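Local coordinates for protein SCO1 homolog 1, mitochondrial (Arabidopsis thaliana, PDB 6N5U) that is a mitochondrial copper chaperone homologue thought to act in copper homeostasis, redox signalling or delivery of copper to cytochrome c oxidase, at residues S14-R22 / V82-K90; L28-F39 / H131-M142. One frame throughout, in Å; residues are numbered along the deposited sequence.

Contact 1: S14-R22 / V82-K90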
loop_
_atom_site.group_PDB
_atom_site.type_symbol
_atom_site.label_atom_id
_atom_site.label_comp_id
_atom_site.label_asym_id
_atom_site.label_seq_id
_atom_site.Cartn_x
_atom_site.Cartn_y
_atom_site.Cartn_z
ATOM N N SER A 14 12.119 2.634 -7.719
ATOM C CA SER A 14 11.902 3.775 -8.594
ATOM C C SER A 14 10.562 3.510 -9.258
ATOM O O SER A 14 10.467 2.676 -10.154
ATOM C CB SER A 14 13.026 3.940 -9.613
ATOM O OG SER A 14 12.972 5.238 -10.187
ATOM N N LEU A 15 9.509 4.140 -8.735
ATOM C CA LEU A 15 8.140 3.950 -9.206
ATOM C C LEU A 15 7.540 5.268 -9.709
ATOM O O LEU A 15 8.191 6.313 -9.619
ATOM C CB LEU A 15 7.275 3.329 -8.073
ATOM C CG LEU A 15 7.629 1.893 -7.630
ATOM C CD1 LEU A 15 6.926 1.524 -6.362
ATOM C CD2 LEU A 15 7.256 0.886 -8.679
ATOM N N ILE A 16 6.320 5.206 -10.273
ATOM C CA ILE A 16 5.588 6.371 -10.759
ATOM C C ILE A 16 4.363 6.562 -9.877
ATOM O O ILE A 16 3.575 5.627 -9.701
ATOM C CB ILE A 16 5.231 6.289 -12.263
ATOM C CG1 ILE A 16 6.500 6.106 -13.120
ATOM C CG2 ILE A 16 4.481 7.548 -12.713
ATOM C CD1 ILE A 16 6.664 4.772 -13.706
ATOM N N ARG A 17 4.227 7.766 -9.296
ATOM C CA ARG A 17 3.125 8.134 -8.413
ATOM C C ARG A 17 1.865 8.456 -9.233
ATOM O O ARG A 17 1.971 8.761 -10.415
ATOM C CB ARG A 17 3.566 9.298 -7.522
ATOM C CG ARG A 17 2.664 9.587 -6.337
ATOM C CD ARG A 17 3.352 10.505 -5.361
ATOM N NE ARG A 17 3.516 11.850 -5.910
ATOM C CZ ARG A 17 4.391 12.743 -5.459
ATOM N NH1 ARG A 17 5.209 12.436 -4.457
ATOM N NH2 ARG A 17 4.455 13.950 -6.003
ATOM N N ASP A 18 0.680 8.364 -8.607
ATOM C CA ASP A 18 -0.650 8.608 -9.197
ATOM C C ASP A 18 -0.799 9.984 -9.880
ATOM O O ASP A 18 -1.747 10.185 -10.636
ATOM C CB ASP A 18 -1.761 8.391 -8.146
ATOM C CG ASP A 18 -1.740 9.389 -7.011
ATOM O OD1 ASP A 18 -2.318 10.489 -7.176
ATOM O OD2 ASP A 18 -1.143 9.079 -5.964
ATOM N N ASP A 19 0.127 10.919 -9.602
ATOM C CA ASP A 19 0.146 12.256 -10.181
ATOM C C ASP A 19 1.009 12.312 -11.442
ATOM O O ASP A 19 1.010 13.328 -12.132
ATOM C CB ASP A 19 0.604 13.284 -9.134
ATOM C CG ASP A 19 2.021 13.128 -8.616
ATOM O OD1 ASP A 19 2.611 12.031 -8.794
ATOM O OD2 ASP A 19 2.538 14.095 -8.024
ATOM N N GLY A 20 1.697 11.213 -11.744
ATOM C CA GLY A 20 2.581 11.092 -12.899
ATOM C C GLY A 20 4.050 11.338 -12.593
ATOM O O GLY A 20 4.891 11.116 -13.458
ATOM N N LYS A 21 4.375 11.793 -11.366
ATOM C CA LYS A 21 5.743 12.065 -10.920
ATOM C C LYS A 21 6.499 10.767 -10.642
ATOM O O LYS A 21 5.916 9.825 -10.105
ATOM C CB LYS A 21 5.733 12.914 -9.631
ATOM C CG LYS A 21 7.066 13.612 -9.325
ATOM C CD LYS A 21 7.153 14.161 -7.898
ATOM C CE LYS A 21 8.183 15.261 -7.735
ATOM N NZ LYS A 21 9.560 14.735 -7.541
ATOM N N ARG A 22 7.806 10.726 -10.977
ATOM C CA ARG A 22 8.641 9.575 -10.650
ATOM C C ARG A 22 9.108 9.760 -9.208
ATOM O O ARG A 22 9.551 10.846 -8.819
ATOM C CB ARG A 22 9.833 9.401 -11.603
ATOM C CG ARG A 22 10.633 8.125 -11.296
ATOM C CD ARG A 22 11.695 7.789 -12.327
ATOM N NE ARG A 22 11.119 7.444 -13.628
ATOM C CZ ARG A 22 10.644 6.245 -13.950
ATOM N NH1 ARG A 22 10.668 5.252 -13.067
ATOM N NH2 ARG A 22 10.139 6.029 -15.160
ATOM N N VAL A 82 -1.197 5.077 -14.485
ATOM C CA VAL A 82 -1.210 6.261 -13.623
ATOM C C VAL A 82 -2.643 6.775 -13.443
ATOM O O VAL A 82 -3.073 6.922 -12.300
ATOM C CB VAL A 82 -0.207 7.357 -14.082
ATOM C CG1 VAL A 82 -0.403 8.672 -13.328
ATOM C CG2 VAL A 82 1.226 6.864 -13.911
ATOM N N GLN A 83 -3.393 6.965 -14.556
ATOM C CA GLN A 83 -4.773 7.469 -14.562
ATOM C C GLN A 83 -5.723 6.514 -13.860
ATOM O O GLN A 83 -6.620 6.975 -13.149
ATOM C CB GLN A 83 -5.241 7.734 -15.996
ATOM C CG GLN A 83 -6.424 8.685 -16.119
ATOM C CD GLN A 83 -7.064 8.626 -17.504
ATOM O OE1 GLN A 83 -6.400 8.745 -18.550
ATOM N NE2 GLN A 83 -8.381 8.434 -17.537
ATOM N N GLN A 84 -5.513 5.189 -14.048
ATOM C CA GLN A 84 -6.311 4.136 -13.419
ATOM C C GLN A 84 -6.074 4.124 -11.901
ATOM O O GLN A 84 -7.034 4.160 -11.135
ATOM C CB GLN A 84 -6.010 2.768 -14.063
ATOM C CG GLN A 84 -6.727 1.579 -13.412
ATOM C CD GLN A 84 -8.212 1.490 -13.681
ATOM O OE1 GLN A 84 -8.802 2.307 -14.375
ATOM N NE2 GLN A 84 -8.853 0.473 -13.141
ATOM N N VAL A 85 -4.802 4.127 -11.479
ATOM C CA VAL A 85 -4.409 4.142 -10.066
ATOM C C VAL A 85 -4.902 5.432 -9.385
ATOM O O VAL A 85 -5.434 5.356 -8.277
ATOM C CB VAL A 85 -2.881 3.902 -9.877
ATOM C CG1 VAL A 85 -2.466 4.083 -8.424
ATOM C CG2 VAL A 85 -2.482 2.520 -10.367
ATOM N N HIS A 86 -4.764 6.591 -10.069
ATOM C CA HIS A 86 -5.202 7.896 -9.572
ATOM C C HIS A 86 -6.700 7.904 -9.262
ATOM O O HIS A 86 -7.087 8.295 -8.162
ATOM C CB HIS A 86 -4.867 9.015 -10.573
ATOM C CG HIS A 86 -5.201 10.376 -10.057
ATOM N ND1 HIS A 86 -4.337 11.057 -9.219
ATOM C CD2 HIS A 86 -6.323 11.111 -10.228
ATOM C CE1 HIS A 86 -4.943 12.198 -8.936
ATOM N NE2 HIS A 86 -6.143 12.277 -9.521
ATOM N N GLU A 87 -7.527 7.471 -10.229
ATOM C CA GLU A 87 -8.975 7.405 -10.107
ATOM C C GLU A 87 -9.416 6.462 -8.986
ATOM O O GLU A 87 -10.334 6.783 -8.232
ATOM C CB GLU A 87 -9.609 7.026 -11.464
ATOM C CG GLU A 87 -9.763 8.211 -12.414
ATOM C CD GLU A 87 -10.153 7.903 -13.851
ATOM O OE1 GLU A 87 -9.916 6.763 -14.313
ATOM O OE2 GLU A 87 -10.678 8.816 -14.529
ATOM N N TYR A 88 -8.712 5.336 -8.840
ATOM C CA TYR A 88 -8.984 4.318 -7.829
ATOM C C TYR A 88 -8.683 4.789 -6.420
ATOM O O TYR A 88 -9.558 4.670 -5.568
ATOM C CB TYR A 88 -8.200 3.040 -8.159
ATOM C CG TYR A 88 -8.521 1.833 -7.302
ATOM C CD1 TYR A 88 -9.715 1.130 -7.468
ATOM C CD2 TYR A 88 -7.598 1.344 -6.378
ATOM C CE1 TYR A 88 -9.994 -0.011 -6.718
ATOM C CE2 TYR A 88 -7.873 0.211 -5.613
ATOM C CZ TYR A 88 -9.068 -0.471 -5.792
ATOM O OH TYR A 88 -9.350 -1.586 -5.034
ATOM N N VAL A 89 -7.459 5.331 -6.176
ATOM C CA VAL A 89 -6.968 5.748 -4.848
ATOM C C VAL A 89 -7.812 6.868 -4.246
ATOM O O VAL A 89 -8.111 6.821 -3.048
ATOM C CB VAL A 89 -5.437 6.063 -4.755
ATOM C CG1 VAL A 89 -4.586 4.830 -5.040
ATOM C CG2 VAL A 89 -5.008 7.243 -5.627
ATOM N N LYS A 90 -8.245 7.829 -5.082
ATOM C CA LYS A 90 -9.060 8.973 -4.667
ATOM C C LYS A 90 -10.385 8.564 -4.004
ATOM O O LYS A 90 -10.952 9.355 -3.237
ATOM C CB LYS A 90 -9.330 9.896 -5.871
ATOM C CG LYS A 90 -8.193 10.861 -6.221
ATOM C CD LYS A 90 -7.786 11.863 -5.125
ATOM C CE LYS A 90 -6.770 12.854 -5.640
ATOM N NZ LYS A 90 -7.409 13.952 -6.423
#

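Contact 2: L28-F39 / H131-M142. With CU1 (copper (I) ion), chain D.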
loop_
_atom_site.group_PDB
_atom_site.type_symbol
_atom_site.label_atom_id
_atom_site.label_comp_id
_atom_site.label_asym_id
_atom_site.label_seq_id
_atom_site.Cartn_x
_atom_site.Cartn_y
_atom_site.Cartn_z
ATOM N N LEU A 28 8.890 9.284 0.224
ATOM C CA LEU A 28 7.971 8.810 1.257
ATOM C C LEU A 28 8.487 9.142 2.653
ATOM O O LEU A 28 7.725 9.066 3.616
ATOM C CB LEU A 28 7.765 7.293 1.099
ATOM C CG LEU A 28 6.695 6.782 0.103
ATOM C CD1 LEU A 28 6.945 7.263 -1.327
ATOM C CD2 LEU A 28 6.673 5.249 0.085
ATOM N N MET A 29 9.777 9.513 2.759
ATOM C CA MET A 29 10.437 9.874 4.026
ATOM C C MET A 29 9.904 11.188 4.599
ATOM O O MET A 29 9.403 12.047 3.855
ATOM C CB MET A 29 11.966 9.918 3.857
ATOM C CG MET A 29 12.606 8.561 3.897
ATOM S SD MET A 29 14.316 8.565 3.330
ATOM C CE MET A 29 15.220 8.841 4.907
ATOM N N GLY A 30 9.988 11.305 5.925
ATOM C CA GLY A 30 9.508 12.465 6.668
ATOM C C GLY A 30 8.193 12.237 7.392
ATOM O O GLY A 30 7.797 13.071 8.208
ATOM N N LYS A 31 7.495 11.116 7.090
ATOM C CA LYS A 31 6.218 10.747 7.714
ATOM C C LYS A 31 6.091 9.233 7.884
ATOM O O LYS A 31 6.654 8.486 7.072
ATOM C CB LYS A 31 5.030 11.241 6.857
ATOM C CG LYS A 31 4.767 12.745 6.916
ATOM C CD LYS A 31 3.286 13.055 6.858
ATOM C CE LYS A 31 3.022 14.536 6.758
ATOM N NZ LYS A 31 1.570 14.837 6.797
ATOM N N TRP A 32 5.319 8.777 8.918
ATOM C CA TRP A 32 4.994 7.351 9.136
ATOM C C TRP A 32 4.143 6.910 7.944
ATOM O O TRP A 32 3.224 7.645 7.533
ATOM C CB TRP A 32 4.207 7.127 10.436
ATOM C CG TRP A 32 5.063 7.100 11.651
ATOM C CD1 TRP A 32 5.415 8.163 12.423
ATOM C CD2 TRP A 32 5.738 5.962 12.201
ATOM N NE1 TRP A 32 6.233 7.753 13.446
ATOM C CE2 TRP A 32 6.469 6.412 13.319
ATOM C CE3 TRP A 32 5.775 4.598 11.873
ATOM C CZ2 TRP A 32 7.233 5.555 14.104
ATOM C CZ3 TRP A 32 6.550 3.750 12.646
ATOM C CH2 TRP A 32 7.254 4.228 13.756
ATOM N N THR A 33 4.481 5.744 7.369
ATOM C CA THR A 33 3.854 5.235 6.153
ATOM C C THR A 33 3.367 3.797 6.293
ATOM O O THR A 33 4.044 2.978 6.925
ATOM C CB THR A 33 4.872 5.407 5.010
ATOM O OG1 THR A 33 5.191 6.792 4.870
ATOM C CG2 THR A 33 4.394 4.860 3.683
ATOM N N ILE A 34 2.209 3.482 5.677
ATOM C CA ILE A 34 1.679 2.113 5.636
ATOM C C ILE A 34 1.567 1.721 4.176
ATOM O O ILE A 34 0.822 2.365 3.453
ATOM C CB ILE A 34 0.352 1.870 6.428
ATOM C CG1 ILE A 34 0.502 2.239 7.925
ATOM C CG2 ILE A 34 -0.099 0.405 6.273
ATOM C CD1 ILE A 34 -0.807 2.363 8.721
ATOM N N LEU A 35 2.316 0.685 3.730
ATOM C CA LEU A 35 2.314 0.242 2.322
ATOM C C LEU A 35 1.424 -0.985 2.142
ATOM O O LEU A 35 1.572 -1.945 2.891
ATOM C CB LEU A 35 3.727 -0.092 1.802
ATOM C CG LEU A 35 4.896 0.842 2.089
ATOM C CD1 LEU A 35 6.199 0.095 1.918
ATOM C CD2 LEU A 35 4.933 2.007 1.135
ATOM N N TYR A 36 0.494 -0.943 1.179
ATOM C CA TYR A 36 -0.424 -2.038 0.873
ATOM C C TYR A 36 -0.228 -2.379 -0.589
ATOM O O TYR A 36 -0.288 -1.496 -1.453
ATOM C CB TYR A 36 -1.922 -1.695 1.188
ATOM C CG TYR A 36 -2.897 -2.773 0.746
ATOM C CD1 TYR A 36 -3.055 -3.943 1.485
ATOM C CD2 TYR A 36 -3.593 -2.663 -0.457
ATOM C CE1 TYR A 36 -3.865 -4.988 1.028
ATOM C CE2 TYR A 36 -4.407 -3.700 -0.924
ATOM C CZ TYR A 36 -4.550 -4.857 -0.171
ATOM O OH TYR A 36 -5.356 -5.885 -0.608
ATOM N N PHE A 37 0.027 -3.650 -0.870
ATOM C CA PHE A 37 0.225 -4.096 -2.253
ATOM C C PHE A 37 -1.107 -4.667 -2.729
ATOM O O PHE A 37 -1.713 -5.492 -2.025
ATOM C CB PHE A 37 1.365 -5.134 -2.328
ATOM C CG PHE A 37 2.769 -4.579 -2.130
ATOM C CD1 PHE A 37 3.223 -4.215 -0.864
ATOM C CD2 PHE A 37 3.645 -4.451 -3.209
ATOM C CE1 PHE A 37 4.497 -3.683 -0.683
ATOM C CE2 PHE A 37 4.930 -3.924 -3.025
ATOM C CZ PHE A 37 5.339 -3.533 -1.762
ATOM N N GLY A 38 -1.578 -4.168 -3.863
ATOM C CA GLY A 38 -2.855 -4.584 -4.427
ATOM C C GLY A 38 -2.958 -4.383 -5.919
ATOM O O GLY A 38 -1.943 -4.171 -6.576
ATOM N N PHE A 39 -4.192 -4.478 -6.462
ATOM C CA PHE A 39 -4.546 -4.289 -7.882
ATOM C C PHE A 39 -5.977 -3.716 -8.014
ATOM O O PHE A 39 -6.884 -4.204 -7.345
ATOM C CB PHE A 39 -4.299 -5.553 -8.728
ATOM C CG PHE A 39 -5.280 -6.703 -8.682
ATOM C CD1 PHE A 39 -5.229 -7.640 -7.657
ATOM C CD2 PHE A 39 -6.152 -6.937 -9.743
ATOM C CE1 PHE A 39 -6.115 -8.723 -7.635
ATOM C CE2 PHE A 39 -7.027 -8.030 -9.730
ATOM C CZ PHE A 39 -7.010 -8.909 -8.672
ATOM N N HIS A 131 -2.118 -12.533 -4.910
ATOM C CA HIS A 131 -1.015 -11.880 -4.201
ATOM C C HIS A 131 -1.121 -11.960 -2.695
ATOM O O HIS A 131 -2.153 -12.374 -2.156
ATOM C CB HIS A 131 -0.896 -10.403 -4.643
ATOM C CG HIS A 131 -2.110 -9.583 -4.293
ATOM N ND1 HIS A 131 -2.181 -8.869 -3.110
ATOM C CD2 HIS A 131 -3.275 -9.437 -4.963
ATOM C CE1 HIS A 131 -3.356 -8.271 -3.131
ATOM N NE2 HIS A 131 -4.044 -8.583 -4.235
ATOM N N SER A 132 -0.037 -11.538 -2.026
ATOM C CA SER A 132 0.120 -11.519 -0.572
ATOM C C SER A 132 -0.759 -10.403 -0.014
ATOM O O SER A 132 -0.717 -9.282 -0.540
ATOM C CB SER A 132 1.577 -11.247 -0.204
ATOM O OG SER A 132 2.516 -11.960 -0.990
ATOM N N ILE A 133 -1.600 -10.712 0.989
ATOM C CA ILE A 133 -2.479 -9.700 1.614
ATOM C C ILE A 133 -1.690 -9.185 2.789
ATOM O O ILE A 133 -1.598 -9.841 3.844
ATOM C CB ILE A 133 -3.902 -10.205 1.941
ATOM C CG1 ILE A 133 -4.568 -10.724 0.654
ATOM C CG2 ILE A 133 -4.735 -9.093 2.594
ATOM C CD1 ILE A 133 -5.282 -12.035 0.793
ATOM N N VAL A 134 -1.004 -8.054 2.542
ATOM C CA VAL A 134 -0.006 -7.493 3.434
ATOM C C VAL A 134 -0.077 -5.951 3.622
ATOM O O VAL A 134 -0.436 -5.236 2.703
ATOM C CB VAL A 134 1.365 -7.926 2.821
ATOM C CG1 VAL A 134 2.521 -7.267 3.517
ATOM C CG2 VAL A 134 1.555 -9.437 2.856
ATOM N N MET A 135 0.330 -5.465 4.803
ATOM C CA MET A 135 0.490 -4.053 5.144
ATOM C C MET A 135 1.806 -3.927 5.892
ATOM O O MET A 135 2.131 -4.763 6.755
ATOM C CB MET A 135 -0.680 -3.475 5.961
ATOM C CG MET A 135 -1.938 -3.338 5.164
ATOM S SD MET A 135 -3.402 -2.833 6.057
ATOM C CE MET A 135 -3.547 -4.227 7.314
ATOM N N TYR A 136 2.567 -2.887 5.549
ATOM C CA TYR A 136 3.892 -2.661 6.113
ATOM C C TYR A 136 3.983 -1.295 6.730
ATOM O O TYR A 136 3.872 -0.294 6.018
ATOM C CB TYR A 136 4.967 -2.780 5.012
ATOM C CG TYR A 136 5.129 -4.145 4.400
ATOM C CD1 TYR A 136 5.709 -5.187 5.118
ATOM C CD2 TYR A 136 4.772 -4.385 3.076
ATOM C CE1 TYR A 136 5.914 -6.438 4.544
ATOM C CE2 TYR A 136 4.989 -5.632 2.483
ATOM C CZ TYR A 136 5.563 -6.656 3.223
ATOM O OH TYR A 136 5.690 -7.925 2.714
ATOM N N LEU A 137 4.190 -1.235 8.042
ATOM C CA LEU A 137 4.302 0.058 8.685
ATOM C C LEU A 137 5.777 0.442 8.654
ATOM O O LEU A 137 6.598 -0.161 9.350
ATOM C CB LEU A 137 3.691 0.037 10.110
ATOM C CG LEU A 137 4.085 1.155 11.092
ATOM C CD1 LEU A 137 3.278 2.425 10.853
ATOM C CD2 LEU A 137 3.952 0.686 12.505
ATOM N N MET A 138 6.108 1.383 7.761
ATOM C CA MET A 138 7.433 1.976 7.579
ATOM C C MET A 138 7.448 3.221 8.458
ATOM O O MET A 138 6.399 3.845 8.649
ATOM C CB MET A 138 7.648 2.412 6.112
ATOM C CG MET A 138 7.563 1.293 5.099
ATOM S SD MET A 138 8.807 0.001 5.345
ATOM C CE MET A 138 7.775 -1.289 5.659
ATOM N N SER A 139 8.625 3.585 8.983
ATOM C CA SER A 139 8.796 4.755 9.844
ATOM C C SER A 139 9.143 6.063 9.049
ATOM O O SER A 139 9.236 5.994 7.813
ATOM C CB SER A 139 9.819 4.452 10.937
ATOM O OG SER A 139 11.019 3.901 10.424
ATOM N N PRO A 140 9.327 7.254 9.702
ATOM C CA PRO A 140 9.655 8.474 8.935
ATOM C C PRO A 140 11.021 8.472 8.236
ATOM O O PRO A 140 11.303 9.388 7.459
ATOM C CB PRO A 140 9.541 9.592 9.980
ATOM C CG PRO A 140 8.754 8.996 11.105
ATOM C CD PRO A 140 9.202 7.577 11.138
ATOM N N GLU A 141 11.859 7.457 8.503
ATOM C CA GLU A 141 13.155 7.286 7.831
ATOM C C GLU A 141 13.094 6.065 6.899
ATOM O O GLU A 141 14.128 5.570 6.454
ATOM C CB GLU A 141 14.349 7.191 8.813
ATOM C CG GLU A 141 14.508 8.340 9.814
ATOM C CD GLU A 141 14.483 9.792 9.352
ATOM O OE1 GLU A 141 15.230 10.140 8.409
ATOM O OE2 GLU A 141 13.728 10.587 9.958
ATOM N N MET A 142 11.865 5.624 6.577
ATOM C CA MET A 142 11.532 4.488 5.711
ATOM C C MET A 142 12.230 3.173 6.123
ATOM O O MET A 142 12.720 2.425 5.272
ATOM C CB MET A 142 11.735 4.801 4.212
ATOM C CG MET A 142 10.524 5.451 3.557
ATOM S SD MET A 142 9.077 4.381 3.288
ATOM C CE MET A 142 9.602 3.449 1.820
HETATM CU CU CU1 D . -6.490 -7.932 -4.179
#

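Contact 1: S14-R22 / V82-K90
Asp18 and His86 meet obliquely, the carboxylate plane turned 36° from the imidazole plane. His86 ND1 donates to Asp18 OD1 over 2.9 Å, reaching the anti lone pair of that oxygen with a bent N-H...O angle of 142°. The ring gets there because CG stands anti to the backbone N (chi1 -175°), which turns its ND1 edge to the carboxylate. The second oxygen, Asp18 OD2, accepts from the backbone N of Gly98, so the carboxylate is held from two sides, by the helix and by strand 97-100. With an alanine at His86, Asp18 OD1 would probably lose its donor, and the carboxylate, still held through OD2, would be freer to turn. One turn earlier on the helix, Val82 splits its branches: CG1 lies 3.4 Å from Asp18 O and 3.7 Å from Gly20 N, while CG2 touches Ile16 CG2 at 3.5 Å, the two side chains crossing at about a right angle. Val89 CG2 comes up to Asp18 CG from the other end of the helix. The turn has its own bracing: Arg17 NH2 makes a 2.8 Å salt bridge with Asp19 OD2, and Asp19 OD1 accepts from Lys21 N in an Asx turn. Helix 82-89 of the thioredoxin fold thus packs against a type I turn, Arg17 to Gly20, in the beta hairpin that joins strand 14-17 to edge strand 22-24.

Contact 2: L28-F39 / H131-M142
The Trp32 indole has one face laid against the backbone and ring of Ser139 and Pro140: Pro140 CD sits 3.8 Å from the centroid of the five-membered ring, and Ser139 CA 3.9 Å from that of the six-membered ring, both CH-pi contacts. Leu137 CD1 approaches Trp32 CE3 obliquely, while Tyr168 meets the indole edge-to-face. At the other end, the His131 and Phe39 rings meet rim to rim with planes at 86°. Copper(I) lies at the edge of the imidazole, in its plane, bound by His131 NE2 at 2.5 Å. With CG between the backbone N and the carbonyl carbon (chi1 63°), the ring turns toward 28-39 and offers NE2 to the metal; its other nitrogen, ND1, donates to Ser132 O, which probably steadies the ring's rotation. In between, strands 32-38 and 135-138 pair antiparallel: Thr33 with Met138 and Leu35 with Tyr136 exchange backbone hydrogen bonds, and Phe37 CE1 reaches the edge of the Tyr136 ring. Gly30 N closes the outer end on Pro140 O at 2.8 Å. This is an interior strand pair of a thioredoxin fold, with the Sco-type copper site, completed by Cys42 and Cys46, at its end.

How the contacts relate
From the N terminus, the chain first lays down strand 14-17 and its turn, then, after edge strand 22-24, crosses to interior strand 32-38 and passes helix 45-64 and strand 68-74 before helix 82-89 returns to the first turn. That return closes contact 1. Contact 2 closes later, when 131-142 comes back beside 28-39, so the segments alternate and the two loops cross instead of nesting. Both reach the same mixed sheet of this thioredoxin-like copper-binding domain, one piece of a longer membrane protein: contact 1 fixes a helix at the hairpin end, contact 2 joins strands 32-38 and 135-138. Their centres lie about 16 Å apart, and they touch where Tyr88 OH packs 4.3 Å from Phe39 O.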